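Local coordinates for interferon-activable protein 202 (Mus musculus, PDB 4L5Q) that binds double-stranded DNA in the cytoplasm and dampens innate immune responses by blocking activation of the AIM2 inflammasome, probably by sequestering the DNA, at residues A[16-21]-A[43-48]; A[53-58]-A[80-85]; A[170-175]-A[194-199]. All coordinates share one frame; numbering follows the deposited sequence.

Contact 1 of 3, residues A[16-21]-A[43-48]. Unlike the reference sequence in segment 43-48: Lys48 (reference Gln).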
ATOM      1  N   LYS A  16      -5.904  20.975  -5.362  1.00 29.34           N
ATOM      2  CA  LYS A  16      -4.789  21.402  -6.205  1.00 32.39           C
ATOM      3  C   LYS A  16      -4.175  20.217  -6.952  1.00 29.93           C
ATOM      4  O   LYS A  16      -3.840  19.195  -6.346  1.00 29.69           O
ATOM      5  CB  LYS A  16      -3.713  22.108  -5.371  1.00 27.93           C
ATOM      6  CG  LYS A  16      -2.686  22.863  -6.214  1.00 26.86           C
ATOM      7  CD  LYS A  16      -1.427  23.197  -5.420  1.00 36.64           C
ATOM      8  CE  LYS A  16      -0.424  23.947  -6.285  1.00 35.70           C
ATOM      9  NZ  LYS A  16       0.950  23.930  -5.709  1.00 41.17           N
ATOM     10  N   PRO A  17      -4.039  20.349  -8.279  1.00 27.44           N
ATOM     11  CA  PRO A  17      -3.411  19.299  -9.092  1.00 27.16           C
ATOM     12  C   PRO A  17      -1.966  19.031  -8.674  1.00 24.29           C
ATOM     13  O   PRO A  17      -1.234  19.974  -8.361  1.00 27.24           O
ATOM     14  CB  PRO A  17      -3.454  19.885 -10.511  1.00 26.55           C
ATOM     15  CG  PRO A  17      -4.622  20.867 -10.488  1.00 23.02           C
ATOM     16  CD  PRO A  17      -4.589  21.448  -9.097  1.00 24.29           C
ATOM     17  N   MET A  18      -1.579  17.757  -8.647  1.00 22.63           N
ATOM     18  CA  MET A  18      -0.195  17.365  -8.383  1.00 25.05           C
ATOM     19  C   MET A  18       0.233  16.360  -9.449  1.00 23.72           C
ATOM     20  O   MET A  18      -0.449  15.360  -9.680  1.00 28.09           O
ATOM     21  CB  MET A  18      -0.044  16.768  -6.973  1.00 23.82           C
ATOM     22  CG  MET A  18       1.395  16.402  -6.594  1.00 29.23           C
ATOM     23  SD  MET A  18       1.562  15.711  -4.934  1.00 19.17           S
ATOM     24  CE  MET A  18       1.822  17.225  -4.017  1.00 41.49           C
ATOM     25  N   THR A  19       1.341  16.647 -10.126  1.00 21.01           N
ATOM     26  CA  THR A  19       1.868  15.739 -11.140  1.00 22.80           C
ATOM     27  C   THR A  19       2.831  14.744 -10.500  1.00 26.24           C
ATOM     28  O   THR A  19       3.688  15.126  -9.704  1.00 25.92           O
ATOM     29  CB  THR A  19       2.565  16.505 -12.285  1.00 26.86           C
ATOM     30  OG1 THR A  19       1.611  17.359 -12.930  1.00 28.16           O
ATOM     31  CG2 THR A  19       3.143  15.539 -13.313  1.00 18.52           C
ATOM     32  N   VAL A  20       2.668  13.466 -10.833  1.00 22.40           N
ATOM     33  CA  VAL A  20       3.493  12.397 -10.277  1.00 19.06           C
ATOM     34  C   VAL A  20       3.912  11.430 -11.390  1.00 22.05           C
ATOM     35  O   VAL A  20       3.250  11.352 -12.431  1.00 22.88           O
ATOM     36  CB  VAL A  20       2.710  11.614  -9.209  1.00 23.07           C
ATOM     37  CG1 VAL A  20       2.336  12.512  -8.031  1.00 21.11           C
ATOM     38  CG2 VAL A  20       1.454  11.006  -9.819  1.00 25.44           C
ATOM     39  N   MET A  21       5.009  10.704 -11.178  1.00 26.32           N
ATOM     40  CA  MET A  21       5.388   9.618 -12.082  1.00 25.82           C
ATOM     41  C   MET A  21       5.055   8.296 -11.399  1.00 25.12           C
ATOM     42  O   MET A  21       5.447   8.070 -10.256  1.00 21.72           O
ATOM     43  CB  MET A  21       6.884   9.667 -12.440  1.00 24.98           C
ATOM     44  CG  MET A  21       7.276   8.763 -13.630  1.00 30.12           C
ATOM     45  SD  MET A  21       9.058   8.626 -13.975  1.00 19.61           S
ATOM     46  CE  MET A  21       9.564   7.558 -12.624  1.00 22.56           C
ATOM     47  N   VAL A  43       4.062   6.069  -6.217  1.00 21.67           N
ATOM     48  CA  VAL A  43       4.139   7.157  -7.166  1.00 25.08           C
ATOM     49  C   VAL A  43       5.158   8.162  -6.630  1.00 25.95           C
ATOM     50  O   VAL A  43       5.434   8.166  -5.431  1.00 22.63           O
ATOM     51  CB  VAL A  43       2.736   7.763  -7.327  1.00 24.07           C
ATOM     52  CG1 VAL A  43       2.629   9.106  -6.616  1.00 14.64           C
ATOM     53  CG2 VAL A  43       2.354   7.835  -8.790  1.00 27.69           C
ATOM     54  N   ALA A  44       5.743   8.993  -7.492  1.00 26.89           N
ATOM     55  CA  ALA A  44       6.773   9.926  -7.017  1.00 27.62           C
ATOM     56  C   ALA A  44       6.726  11.314  -7.650  1.00 25.51           C
ATOM     57  O   ALA A  44       6.389  11.465  -8.824  1.00 29.76           O
ATOM     58  CB  ALA A  44       8.162   9.323  -7.191  1.00 28.82           C
ATOM     59  N   THR A  45       7.069  12.323  -6.856  1.00 30.92           N
ATOM     60  CA  THR A  45       7.310  13.668  -7.368  1.00 30.89           C
ATOM     61  C   THR A  45       8.817  13.887  -7.402  1.00 33.73           C
ATOM     62  O   THR A  45       9.585  12.927  -7.309  1.00 34.57           O
ATOM     63  CB  THR A  45       6.665  14.741  -6.474  1.00 32.05           C
ATOM     64  OG1 THR A  45       7.244  14.689  -5.164  1.00 29.55           O
ATOM     65  CG2 THR A  45       5.160  14.520  -6.366  1.00 30.52           C
ATOM     66  N   GLU A  46       9.248  15.139  -7.528  1.00 31.07           N
ATOM     67  CA  GLU A  46      10.671  15.452  -7.482  1.00 33.73           C
ATOM     68  C   GLU A  46      11.219  15.302  -6.068  1.00 32.44           C
ATOM     69  O   GLU A  46      12.406  15.033  -5.878  1.00 27.88           O
ATOM     70  CB  GLU A  46      10.925  16.887  -7.950  1.00 35.52           C
ATOM     71  CG  GLU A  46      10.595  17.159  -9.401  1.00 41.98           C
ATOM     72  CD  GLU A  46      10.776  18.619  -9.765  1.00 47.88           C
ATOM     73  OE1 GLU A  46      11.919  19.020 -10.072  1.00 50.92           O
ATOM     74  OE2 GLU A  46       9.770  19.363  -9.741  1.00 53.41           O
ATOM     75  N   SER A  47      10.353  15.486  -5.076  1.00 25.78           N
ATOM     76  CA  SER A  47      10.807  15.573  -3.690  1.00 37.28           C
ATOM     77  C   SER A  47      10.377  14.404  -2.805  1.00 36.56           C
ATOM     78  O   SER A  47      10.939  14.205  -1.728  1.00 35.21           O
ATOM     79  CB  SER A  47      10.339  16.891  -3.067  1.00 32.53           C
ATOM     80  OG  SER A  47       8.928  17.000  -3.112  1.00 37.85           O
ATOM     81  N   LYS A  48       9.393  13.626  -3.248  1.00 32.47           N
ATOM     82  CA  LYS A  48       8.851  12.571  -2.395  1.00 28.96           C
ATOM     83  C   LYS A  48       8.178  11.449  -3.181  1.00 31.41           C
ATOM     84  O   LYS A  48       7.790  11.630  -4.341  1.00 31.89           O
ATOM     85  CB  LYS A  48       7.850  13.175  -1.405  1.00 34.16           C
ATOM     86  CG  LYS A  48       7.605  12.335  -0.152  1.00 46.16           C
ATOM     87  CD  LYS A  48       6.172  12.478   0.364  1.00 48.42           C
ATOM     88  CE  LYS A  48       5.982  13.715   1.234  1.00 51.75           C
ATOM     89  NZ  LYS A  48       6.097  14.997   0.477  1.00 55.26           N
TER

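Contact 2 of 3, residues A[53-58]-A[80-85]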
ATOM      1  N   LYS A  53      -3.638   4.347  -2.856  1.00 18.69           N
ATOM      2  CA  LYS A  53      -4.746   3.393  -2.913  1.00 23.01           C
ATOM      3  C   LYS A  53      -5.783   3.945  -3.881  1.00 31.12           C
ATOM      4  O   LYS A  53      -6.337   5.022  -3.652  1.00 26.83           O
ATOM      5  CB  LYS A  53      -5.391   3.207  -1.534  1.00 19.15           C
ATOM      6  CG  LYS A  53      -4.503   2.522  -0.495  1.00 18.12           C
ATOM      7  CD  LYS A  53      -5.215   2.452   0.852  1.00 20.54           C
ATOM      8  CE  LYS A  53      -4.362   1.746   1.904  1.00 19.99           C
ATOM      9  NZ  LYS A  53      -5.013   1.745   3.251  1.00 19.75           N
ATOM     10  N   VAL A  54      -6.043   3.228  -4.969  1.00 24.20           N
ATOM     11  CA  VAL A  54      -7.040   3.701  -5.925  1.00 22.57           C
ATOM     12  C   VAL A  54      -8.239   2.767  -6.006  1.00 25.89           C
ATOM     13  O   VAL A  54      -8.104   1.552  -6.196  1.00 22.85           O
ATOM     14  CB  VAL A  54      -6.429   4.048  -7.311  1.00 30.54           C
ATOM     15  CG1 VAL A  54      -4.993   3.599  -7.388  1.00 22.98           C
ATOM     16  CG2 VAL A  54      -7.275   3.501  -8.459  1.00 22.31           C
ATOM     17  N   PHE A  55      -9.414   3.356  -5.822  1.00 22.80           N
ATOM     18  CA  PHE A  55     -10.641   2.597  -5.673  1.00 29.43           C
ATOM     19  C   PHE A  55     -11.494   2.616  -6.938  1.00 26.35           C
ATOM     20  O   PHE A  55     -12.489   1.899  -7.022  1.00 26.71           O
ATOM     21  CB  PHE A  55     -11.421   3.118  -4.462  1.00 25.66           C
ATOM     22  CG  PHE A  55     -10.659   3.005  -3.169  1.00 26.70           C
ATOM     23  CD1 PHE A  55     -10.589   1.790  -2.494  1.00 30.09           C
ATOM     24  CD2 PHE A  55      -9.991   4.104  -2.638  1.00 24.26           C
ATOM     25  CE1 PHE A  55      -9.872   1.674  -1.304  1.00 26.31           C
ATOM     26  CE2 PHE A  55      -9.272   4.001  -1.448  1.00 28.83           C
ATOM     27  CZ  PHE A  55      -9.213   2.782  -0.782  1.00 25.88           C
ATOM     28  N   ASN A  56     -11.084   3.423  -7.917  1.00 25.81           N
ATOM     29  CA  ASN A  56     -11.759   3.505  -9.216  1.00 27.59           C
ATOM     30  C   ASN A  56     -11.008   2.719 -10.287  1.00 31.88           C
ATOM     31  O   ASN A  56      -9.903   3.097 -10.687  1.00 26.27           O
ATOM     32  CB  ASN A  56     -11.901   4.973  -9.643  1.00 30.73           C
ATOM     33  CG  ASN A  56     -12.614   5.141 -10.983  1.00 34.94           C
ATOM     34  OD1 ASN A  56     -13.116   4.177 -11.566  1.00 41.66           O
ATOM     35  ND2 ASN A  56     -12.666   6.379 -11.470  1.00 27.99           N
ATOM     36  N   MET A  57     -11.615   1.638 -10.768  1.00 29.00           N
ATOM     37  CA  MET A  57     -10.938   0.755 -11.714  1.00 33.59           C
ATOM     38  C   MET A  57     -10.884   1.296 -13.140  1.00 33.82           C
ATOM     39  O   MET A  57     -10.245   0.705 -14.011  1.00 42.23           O
ATOM     40  CB  MET A  57     -11.544  -0.650 -11.668  1.00 31.72           C
ATOM     41  CG  MET A  57     -11.279  -1.377 -10.361  1.00 37.33           C
ATOM     42  SD  MET A  57      -9.517  -1.497  -9.981  1.00 26.39           S
ATOM     43  CE  MET A  57      -9.297  -0.114  -8.854  1.00 34.55           C
ATOM     44  N   ASP A  58     -11.534   2.434 -13.369  1.00 41.00           N
ATOM     45  CA  ASP A  58     -11.427   3.125 -14.651  1.00 43.05           C
ATOM     46  C   ASP A  58     -10.028   3.728 -14.816  1.00 48.46           C
ATOM     47  O   ASP A  58      -9.680   4.225 -15.888  1.00 45.82           O
ATOM     48  CB  ASP A  58     -12.478   4.238 -14.751  1.00 41.42           C
ATOM     49  CG  ASP A  58     -13.905   3.713 -14.695  1.00 50.45           C
ATOM     50  OD1 ASP A  58     -14.098   2.485 -14.811  1.00 50.90           O
ATOM     51  OD2 ASP A  58     -14.836   4.540 -14.548  1.00 44.18           O
ATOM     52  N   ILE A  80      -0.898   8.701   3.030  1.00 25.69           N
ATOM     53  CA  ILE A  80      -1.303   7.782   1.976  1.00 28.90           C
ATOM     54  C   ILE A  80      -2.367   8.406   1.079  1.00 28.20           C
ATOM     55  O   ILE A  80      -3.418   8.852   1.548  1.00 26.23           O
ATOM     56  CB  ILE A  80      -1.780   6.439   2.549  1.00 31.48           C
ATOM     57  CG1 ILE A  80      -0.644   5.804   3.364  1.00 28.35           C
ATOM     58  CG2 ILE A  80      -2.263   5.514   1.428  1.00 25.75           C
ATOM     59  CD1 ILE A  80      -0.650   4.295   3.383  1.00 29.78           C
ATOM     60  N   LEU A  81      -2.072   8.443  -0.216  1.00 28.91           N
ATOM     61  CA  LEU A  81      -2.969   9.039  -1.202  1.00 25.18           C
ATOM     62  C   LEU A  81      -4.103   8.081  -1.541  1.00 30.47           C
ATOM     63  O   LEU A  81      -3.868   6.919  -1.880  1.00 30.19           O
ATOM     64  CB  LEU A  81      -2.189   9.412  -2.470  1.00 23.60           C
ATOM     65  CG  LEU A  81      -1.525  10.790  -2.544  1.00 27.95           C
ATOM     66  CD1 LEU A  81      -0.967  11.230  -1.209  1.00 26.86           C
ATOM     67  CD2 LEU A  81      -0.438  10.802  -3.597  1.00 24.14           C
ATOM     68  N   GLU A  82      -5.337   8.565  -1.433  1.00 26.31           N
ATOM     69  CA  GLU A  82      -6.503   7.746  -1.740  1.00 24.37           C
ATOM     70  C   GLU A  82      -7.308   8.392  -2.860  1.00 23.95           C
ATOM     71  O   GLU A  82      -7.603   9.589  -2.820  1.00 19.76           O
ATOM     72  CB  GLU A  82      -7.362   7.524  -0.489  1.00 21.68           C
ATOM     73  CG  GLU A  82      -6.689   6.644   0.566  1.00 22.09           C
ATOM     74  CD  GLU A  82      -7.555   6.429   1.791  1.00 30.34           C
ATOM     75  OE1 GLU A  82      -8.641   7.040   1.867  1.00 32.65           O
ATOM     76  OE2 GLU A  82      -7.146   5.648   2.679  1.00 30.71           O
ATOM     77  N   ILE A  83      -7.648   7.590  -3.862  1.00 18.47           N
ATOM     78  CA  ILE A  83      -8.258   8.107  -5.077  1.00 20.76           C
ATOM     79  C   ILE A  83      -9.551   7.368  -5.393  1.00 28.16           C
ATOM     80  O   ILE A  83      -9.548   6.146  -5.570  1.00 27.08           O
ATOM     81  CB  ILE A  83      -7.298   7.957  -6.269  1.00 24.57           C
ATOM     82  CG1 ILE A  83      -5.979   8.677  -5.988  1.00 23.60           C
ATOM     83  CG2 ILE A  83      -7.931   8.488  -7.546  1.00 20.67           C
ATOM     84  CD1 ILE A  83      -4.955   8.525  -7.096  1.00 25.70           C
ATOM     85  N   ASN A  84     -10.657   8.106  -5.454  1.00 20.83           N
ATOM     86  CA  ASN A  84     -11.927   7.531  -5.898  1.00 28.09           C
ATOM     87  C   ASN A  84     -12.506   8.259  -7.112  1.00 28.78           C
ATOM     88  O   ASN A  84     -11.777   8.921  -7.853  1.00 25.26           O
ATOM     89  CB  ASN A  84     -12.950   7.475  -4.753  1.00 30.42           C
ATOM     90  CG  ASN A  84     -13.327   8.858  -4.220  1.00 31.29           C
ATOM     91  OD1 ASN A  84     -12.894   9.885  -4.746  1.00 28.29           O
ATOM     92  ND2 ASN A  84     -14.145   8.883  -3.175  1.00 25.38           N
ATOM     93  N   GLU A  85     -13.820   8.150  -7.296  1.00 29.42           N
ATOM     94  CA  GLU A  85     -14.511   8.739  -8.448  1.00 35.10           C
ATOM     95  C   GLU A  85     -14.477  10.264  -8.464  1.00 35.34           C
ATOM     96  O   GLU A  85     -14.651  10.886  -9.513  1.00 34.06           O
ATOM     97  CB  GLU A  85     -15.970   8.268  -8.492  1.00 38.98           C
ATOM     98  CG  GLU A  85     -16.161   6.807  -8.872  1.00 46.22           C
ATOM     99  CD  GLU A  85     -15.664   5.847  -7.802  1.00 52.91           C
ATOM    100  OE1 GLU A  85     -15.546   6.262  -6.625  1.00 45.48           O
ATOM    101  OE2 GLU A  85     -15.384   4.675  -8.142  1.00 45.44           O
TER
HETATM  102  O   HOH W   1      -4.976   4.441   3.673  1.00 21.80           O
HETATM  103  O   HOH W   2     -11.370   8.961 -10.464  1.00 37.23           O

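Contact 3 of 3, residues A[170-175]-A[194-199]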
ATOM      1  N   ASP A 170       9.583 -18.626   1.530  1.00 31.58           N
ATOM      2  CA  ASP A 170       9.120 -17.714   0.488  1.00 31.62           C
ATOM      3  C   ASP A 170       9.234 -16.273   0.957  1.00 29.11           C
ATOM      4  O   ASP A 170       9.244 -16.001   2.159  1.00 29.28           O
ATOM      5  CB  ASP A 170       7.662 -17.998   0.118  1.00 31.99           C
ATOM      6  CG  ASP A 170       7.474 -19.349  -0.541  1.00 39.45           C
ATOM      7  OD1 ASP A 170       8.436 -19.853  -1.159  1.00 36.78           O
ATOM      8  OD2 ASP A 170       6.352 -19.901  -0.446  1.00 33.39           O
ATOM      9  N   LYS A 171       9.318 -15.348   0.009  1.00 34.21           N
ATOM     10  CA  LYS A 171       9.296 -13.927   0.338  1.00 34.14           C
ATOM     11  C   LYS A 171       7.936 -13.334  -0.014  1.00 39.81           C
ATOM     12  O   LYS A 171       7.415 -13.543  -1.114  1.00 32.25           O
ATOM     13  CB  LYS A 171      10.424 -13.177  -0.374  1.00 33.67           C
ATOM     14  CG  LYS A 171      11.808 -13.684  -0.001  1.00 38.03           C
ATOM     15  CD  LYS A 171      12.811 -12.546   0.163  1.00 50.90           C
ATOM     16  CE  LYS A 171      13.040 -11.801  -1.143  1.00 56.76           C
ATOM     17  NZ  LYS A 171      14.140 -10.800  -1.032  1.00 63.08           N
ATOM     18  N   LEU A 172       7.352 -12.618   0.942  1.00 31.83           N
ATOM     19  CA  LEU A 172       6.039 -12.014   0.762  1.00 26.97           C
ATOM     20  C   LEU A 172       6.177 -10.537   0.474  1.00 31.92           C
ATOM     21  O   LEU A 172       7.005  -9.854   1.081  1.00 29.72           O
ATOM     22  CB  LEU A 172       5.206 -12.165   2.035  1.00 31.85           C
ATOM     23  CG  LEU A 172       4.909 -13.583   2.498  1.00 37.73           C
ATOM     24  CD1 LEU A 172       3.798 -13.613   3.537  1.00 36.25           C
ATOM     25  CD2 LEU A 172       4.552 -14.412   1.296  1.00 35.12           C
ATOM     26  N   GLN A 173       5.365 -10.033  -0.444  1.00 30.24           N
ATOM     27  CA  GLN A 173       5.222  -8.593  -0.564  1.00 34.12           C
ATOM     28  C   GLN A 173       3.923  -8.176   0.116  1.00 27.36           C
ATOM     29  O   GLN A 173       2.836  -8.540  -0.332  1.00 28.40           O
ATOM     30  CB  GLN A 173       5.252  -8.149  -2.026  1.00 36.42           C
ATOM     31  CG  GLN A 173       5.425  -6.643  -2.172  1.00 39.15           C
ATOM     32  CD  GLN A 173       5.722  -6.220  -3.592  1.00 41.58           C
ATOM     33  OE1 GLN A 173       5.670  -7.030  -4.520  1.00 42.42           O
ATOM     34  NE2 GLN A 173       6.039  -4.943  -3.771  1.00 44.28           N
ATOM     35  N   LEU A 174       4.048  -7.433   1.213  1.00 26.12           N
ATOM     36  CA  LEU A 174       2.891  -6.993   1.989  1.00 22.49           C
ATOM     37  C   LEU A 174       2.490  -5.573   1.598  1.00 25.45           C
ATOM     38  O   LEU A 174       3.346  -4.719   1.340  1.00 24.43           O
ATOM     39  CB  LEU A 174       3.190  -7.062   3.492  1.00 22.80           C
ATOM     40  CG  LEU A 174       3.740  -8.378   4.052  1.00 28.04           C
ATOM     41  CD1 LEU A 174       4.003  -8.270   5.548  1.00 31.15           C
ATOM     42  CD2 LEU A 174       2.799  -9.533   3.761  1.00 30.44           C
ATOM     43  N   PHE A 175       1.184  -5.326   1.541  1.00 24.79           N
ATOM     44  CA  PHE A 175       0.674  -3.994   1.244  1.00 22.67           C
ATOM     45  C   PHE A 175      -0.333  -3.594   2.310  1.00 27.75           C
ATOM     46  O   PHE A 175      -1.241  -4.363   2.624  1.00 23.24           O
ATOM     47  CB  PHE A 175      -0.017  -3.970  -0.124  1.00 23.70           C
ATOM     48  CG  PHE A 175       0.921  -4.123  -1.297  1.00 23.77           C
ATOM     49  CD1 PHE A 175       1.336  -5.381  -1.712  1.00 25.48           C
ATOM     50  CD2 PHE A 175       1.365  -3.007  -2.000  1.00 22.03           C
ATOM     51  CE1 PHE A 175       2.189  -5.528  -2.801  1.00 25.60           C
ATOM     52  CE2 PHE A 175       2.219  -3.142  -3.088  1.00 24.65           C
ATOM     53  CZ  PHE A 175       2.633  -4.408  -3.490  1.00 22.86           C
ATOM     54  N   SER A 194      -5.515  -4.578   3.072  1.00 18.38           N
ATOM     55  CA  SER A 194      -4.307  -5.388   3.117  1.00 22.00           C
ATOM     56  C   SER A 194      -4.243  -6.331   1.922  1.00 28.79           C
ATOM     57  O   SER A 194      -5.267  -6.860   1.488  1.00 24.79           O
ATOM     58  CB  SER A 194      -4.230  -6.153   4.435  1.00 22.00           C
ATOM     59  OG  SER A 194      -4.157  -5.251   5.524  1.00 24.95           O
ATOM     60  N   PHE A 195      -3.041  -6.517   1.383  1.00 25.55           N
ATOM     61  CA  PHE A 195      -2.849  -7.339   0.194  1.00 27.44           C
ATOM     62  C   PHE A 195      -1.499  -8.037   0.263  1.00 27.85           C
ATOM     63  O   PHE A 195      -0.493  -7.424   0.634  1.00 31.53           O
ATOM     64  CB  PHE A 195      -2.933  -6.470  -1.063  1.00 23.41           C
ATOM     65  CG  PHE A 195      -2.796  -7.234  -2.352  1.00 28.78           C
ATOM     66  CD1 PHE A 195      -3.759  -8.168  -2.732  1.00 31.05           C
ATOM     67  CD2 PHE A 195      -1.720  -6.998  -3.203  1.00 26.66           C
ATOM     68  CE1 PHE A 195      -3.642  -8.868  -3.929  1.00 27.80           C
ATOM     69  CE2 PHE A 195      -1.593  -7.689  -4.403  1.00 32.51           C
ATOM     70  CZ  PHE A 195      -2.555  -8.629  -4.767  1.00 30.73           C
ATOM     71  N   ILE A 196      -1.485  -9.319  -0.083  1.00 29.06           N
ATOM     72  CA  ILE A 196      -0.247 -10.087  -0.137  1.00 31.91           C
ATOM     73  C   ILE A 196      -0.010 -10.610  -1.554  1.00 31.37           C
ATOM     74  O   ILE A 196      -0.953 -10.943  -2.273  1.00 35.49           O
ATOM     75  CB  ILE A 196      -0.261 -11.267   0.856  1.00 27.64           C
ATOM     76  CG1 ILE A 196      -0.683 -10.797   2.246  1.00 20.67           C
ATOM     77  CG2 ILE A 196       1.100 -11.934   0.930  1.00 35.21           C
ATOM     78  CD1 ILE A 196      -0.619 -11.896   3.304  1.00 26.56           C
ATOM     79  N   LYS A 197       1.259 -10.664  -1.948  1.00 35.18           N
ATOM     80  CA  LYS A 197       1.652 -11.114  -3.274  1.00 40.34           C
ATOM     81  C   LYS A 197       3.060 -11.700  -3.190  1.00 38.26           C
ATOM     82  O   LYS A 197       3.867 -11.263  -2.373  1.00 37.58           O
ATOM     83  CB  LYS A 197       1.628  -9.933  -4.251  1.00 42.46           C
ATOM     84  CG  LYS A 197       2.148 -10.244  -5.647  1.00 49.03           C
ATOM     85  CD  LYS A 197       2.712  -8.997  -6.321  1.00 48.31           C
ATOM     86  CE  LYS A 197       1.651  -7.933  -6.531  1.00 47.56           C
ATOM     87  NZ  LYS A 197       2.206  -6.720  -7.203  1.00 50.25           N
ATOM     88  N   GLY A 198       3.357 -12.691  -4.024  1.00 44.38           N
ATOM     89  CA  GLY A 198       4.703 -13.234  -4.095  1.00 46.73           C
ATOM     90  C   GLY A 198       5.677 -12.265  -4.742  1.00 56.01           C
ATOM     91  O   GLY A 198       5.427 -11.059  -4.772  1.00 59.58           O
ATOM     92  N   GLU A 199       6.784 -12.797  -5.258  1.00 61.78           N
ATOM     93  CA  GLU A 199       7.830 -11.992  -5.896  1.00 66.89           C
ATOM     94  C   GLU A 199       8.395 -10.944  -4.942  1.00 67.37           C
ATOM     95  O   GLU A 199       8.547  -9.775  -5.302  1.00 69.14           O
ATOM     96  CB  GLU A 199       7.310 -11.321  -7.171  1.00 67.25           C
ATOM     97  CG  GLU A 199       6.641 -12.271  -8.152  1.00 72.51           C
ATOM     98  CD  GLU A 199       5.985 -11.544  -9.310  1.00 77.97           C
ATOM     99  OE1 GLU A 199       6.686 -10.795 -10.024  1.00 79.53           O
ATOM    100  OE2 GLU A 199       4.763 -11.718  -9.499  1.00 71.60           O
ATOM    101  OXT GLU A 199       8.702 -11.245  -3.789  1.00 60.75           O
TER
HETATM  102  O   HOH W   3       7.370 -15.580  -3.452  1.00 39.25           O

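Contact 1 of 3, residues A[16-21]-A[43-48]
Val20 lays its two methyl groups against those of Val43, the two branched side chains meeting at about a right angle. The fit is tight: Val20 CG2 lies 3.5 Å from Val43 CG2, closer than methyl carbons usually come, while Val20 CB sits 3.6 Å from Val43 CG1. Ile69 and Ile71 of strand 68-77 cover Val20 further, and Val52 flanks Val43, which places the pair inside the first OB fold of this HIN-200 domain.

Beside it, strands 18-25 and 39-44 are joined by an antiparallel hydrogen-bonded pair, Met21 with Ala44. The Met21 N to Ala44 O bond is 2.8 Å long, nearly straight (170° at the hydrogen) and in the carbonyl plane; the return bond from Ala44 N to Met21 O, at 2.9 Å, comes in tilted from that plane. The touching parts run 116° apart end to end, and within them the strands pair at this one bridge; the contact continues through the side chain of Thr45.

Thr45 works in two directions. Its methyl CG2 reaches back to Thr19 O at 3.7 Å, touches Val20 CG1 and approaches Met18 SD at 4.1 Å. Because OG1 is held between the backbone N and the carbonyl carbon (chi1 62°), it faces the following turn and accepts from Ser47 N at 3.2 Å and Lys48 N at 3.1 Å, forming an ST turn and an ST motif. With an alanine here, Ser47 N and Lys48 N would probably lose their shared acceptor, and a gap would open between Met18 and Val20.

Residues 38-45 are required for homomultimerization. Within them, Val43 to Thr45 bind segment 16-21 mainly through two main-chain bonds and methyl contacts. No charged side chain takes part across the two segments, so the contact probably rests on main-chain pairing and apolar fit.

Contact 2 of 3, residues A[53-58]-A[80-85]
This is a parallel strand pairing in the first OB fold: strand 49-54 lies beside strand 80-83, the parallel pair that closes an OB barrel. The touching parts run only 4° apart, and three main-chain bonds stitch them. Lys53 supplies two, its N giving to Leu81 O at 2.8 Å and its O taking Ile83 N at 2.9 Å; Phe55 N then gives to Ile83 O at 2.8 Å. All three donors lie almost in line with the carbonyl they address.

Val54 and Ile83 share a face, their CB atoms 4.1 Å apart, with Val54 touching Phe39 and Ile83 touching Ile71. On the reverse face Lys53 and Glu82 run side by side: matching first torsions (chi1 -67° and -68°) start both side chains the same way, and the extended chains beyond CG keep them alongside. The charged ends stop short of a salt bridge, with Lys53 NZ 4.5 Å from Glu82 OE2; a water joins them, accepting from the ammonium group and donating to the carboxylate. Both ends have further partners: His193 and Ser176, from the second OB fold, are hydrogen-bonded to Lys53 NZ, and Ser8 bonds to Glu82 OE2. Lys53 also packs near His40, which mediates interaction with TP53BP1.

Past the strand end, the Phe55 ring turns its edge to the main chain, CD2 lying 3.6 Å from Ile83 O, while CE2 touches Glu82 CB and the ring meets that of His193. Asn56 spans the last of the contact. Its OD1 closes an Asx turn by accepting from Asp58 N, which comes from above the carbonyl plane, and its ND2 gives to a water at 3.1 Å, which in turn donates to Asn84 O at 2.6 Å.

Contact 3 of 3, residues A[170-175]-A[194-199]
Phe175 and Phe195 project to the same side of their antiparallel strands, their rings turned obliquely to one another. The planes make 50° and the centroids stand 5.9 Å apart; the touch itself is Phe175 CD1 against Phe195 CD2 at 3.8 Å, with CD1 at the rim of the Phe195 ring. The two rings leave their strands by different first torsions: Phe175 has CG beside its backbone N (chi1 -70°), which brings its edge to Phe195 O, 3.6 Å from CD1, whereas Phe195 has CG beside its carbonyl carbon (chi1 -178°). Each ring also meets a ring of the first OB fold, Phe175 that of His40 and Phe195, in a stack, that of Phe29.

On the same face Gln173 and Lys197 run alongside one another, Gln173 OE1 4.0 Å from Lys197 CD, so the amide oxygen borders the aliphatic part of the lysine. On the opposite face the two strands meet through aliphatic side chains. Leu174 and Ile196 lie flank to flank, CD2 to CG1 at 4.0 Å, and the Leu172 side chain slants across that of Ile196, CD1 to CG2 at 4.1 Å, with Trp157 and Phe177 also packed on Ile196.

In the backbone, Gln173 pairs with Lys197 and Phe175 with Phe195 through two main-chain bonds each, the shorter being Gln173 N to Lys197 O at 2.7 Å and Phe175 N to Phe195 O at 2.8 Å. The C-terminal strand 195-197 is thereby added to the barrel strand 171-180 of the second OB fold. The two faces of the pairing differ: the leucines and Ile196 pack within the second fold, while the phenylalanines meet rings of the first.

How the contacts relate
Contacts 1 and 2 belong to the sheet of the first OB fold, where strands 39-44 and 49-54 are neighbours; contact 3 lies in the second fold, on the other side of the chain's centre from both. Contact 2 is the most buried, yet one of its faces is charged, against the methyl contacts of contact 1 and the aromatic face of contact 3 at the junction of the folds. Contact 1 is partly buried; its centre lies about 17 Å from the centre of the chain, the farthest of the three. It has two main-chain bonds against three in contact 2 and four in contact 3. Strand direction differs as well, parallel in contact 2 and antiparallel in the others.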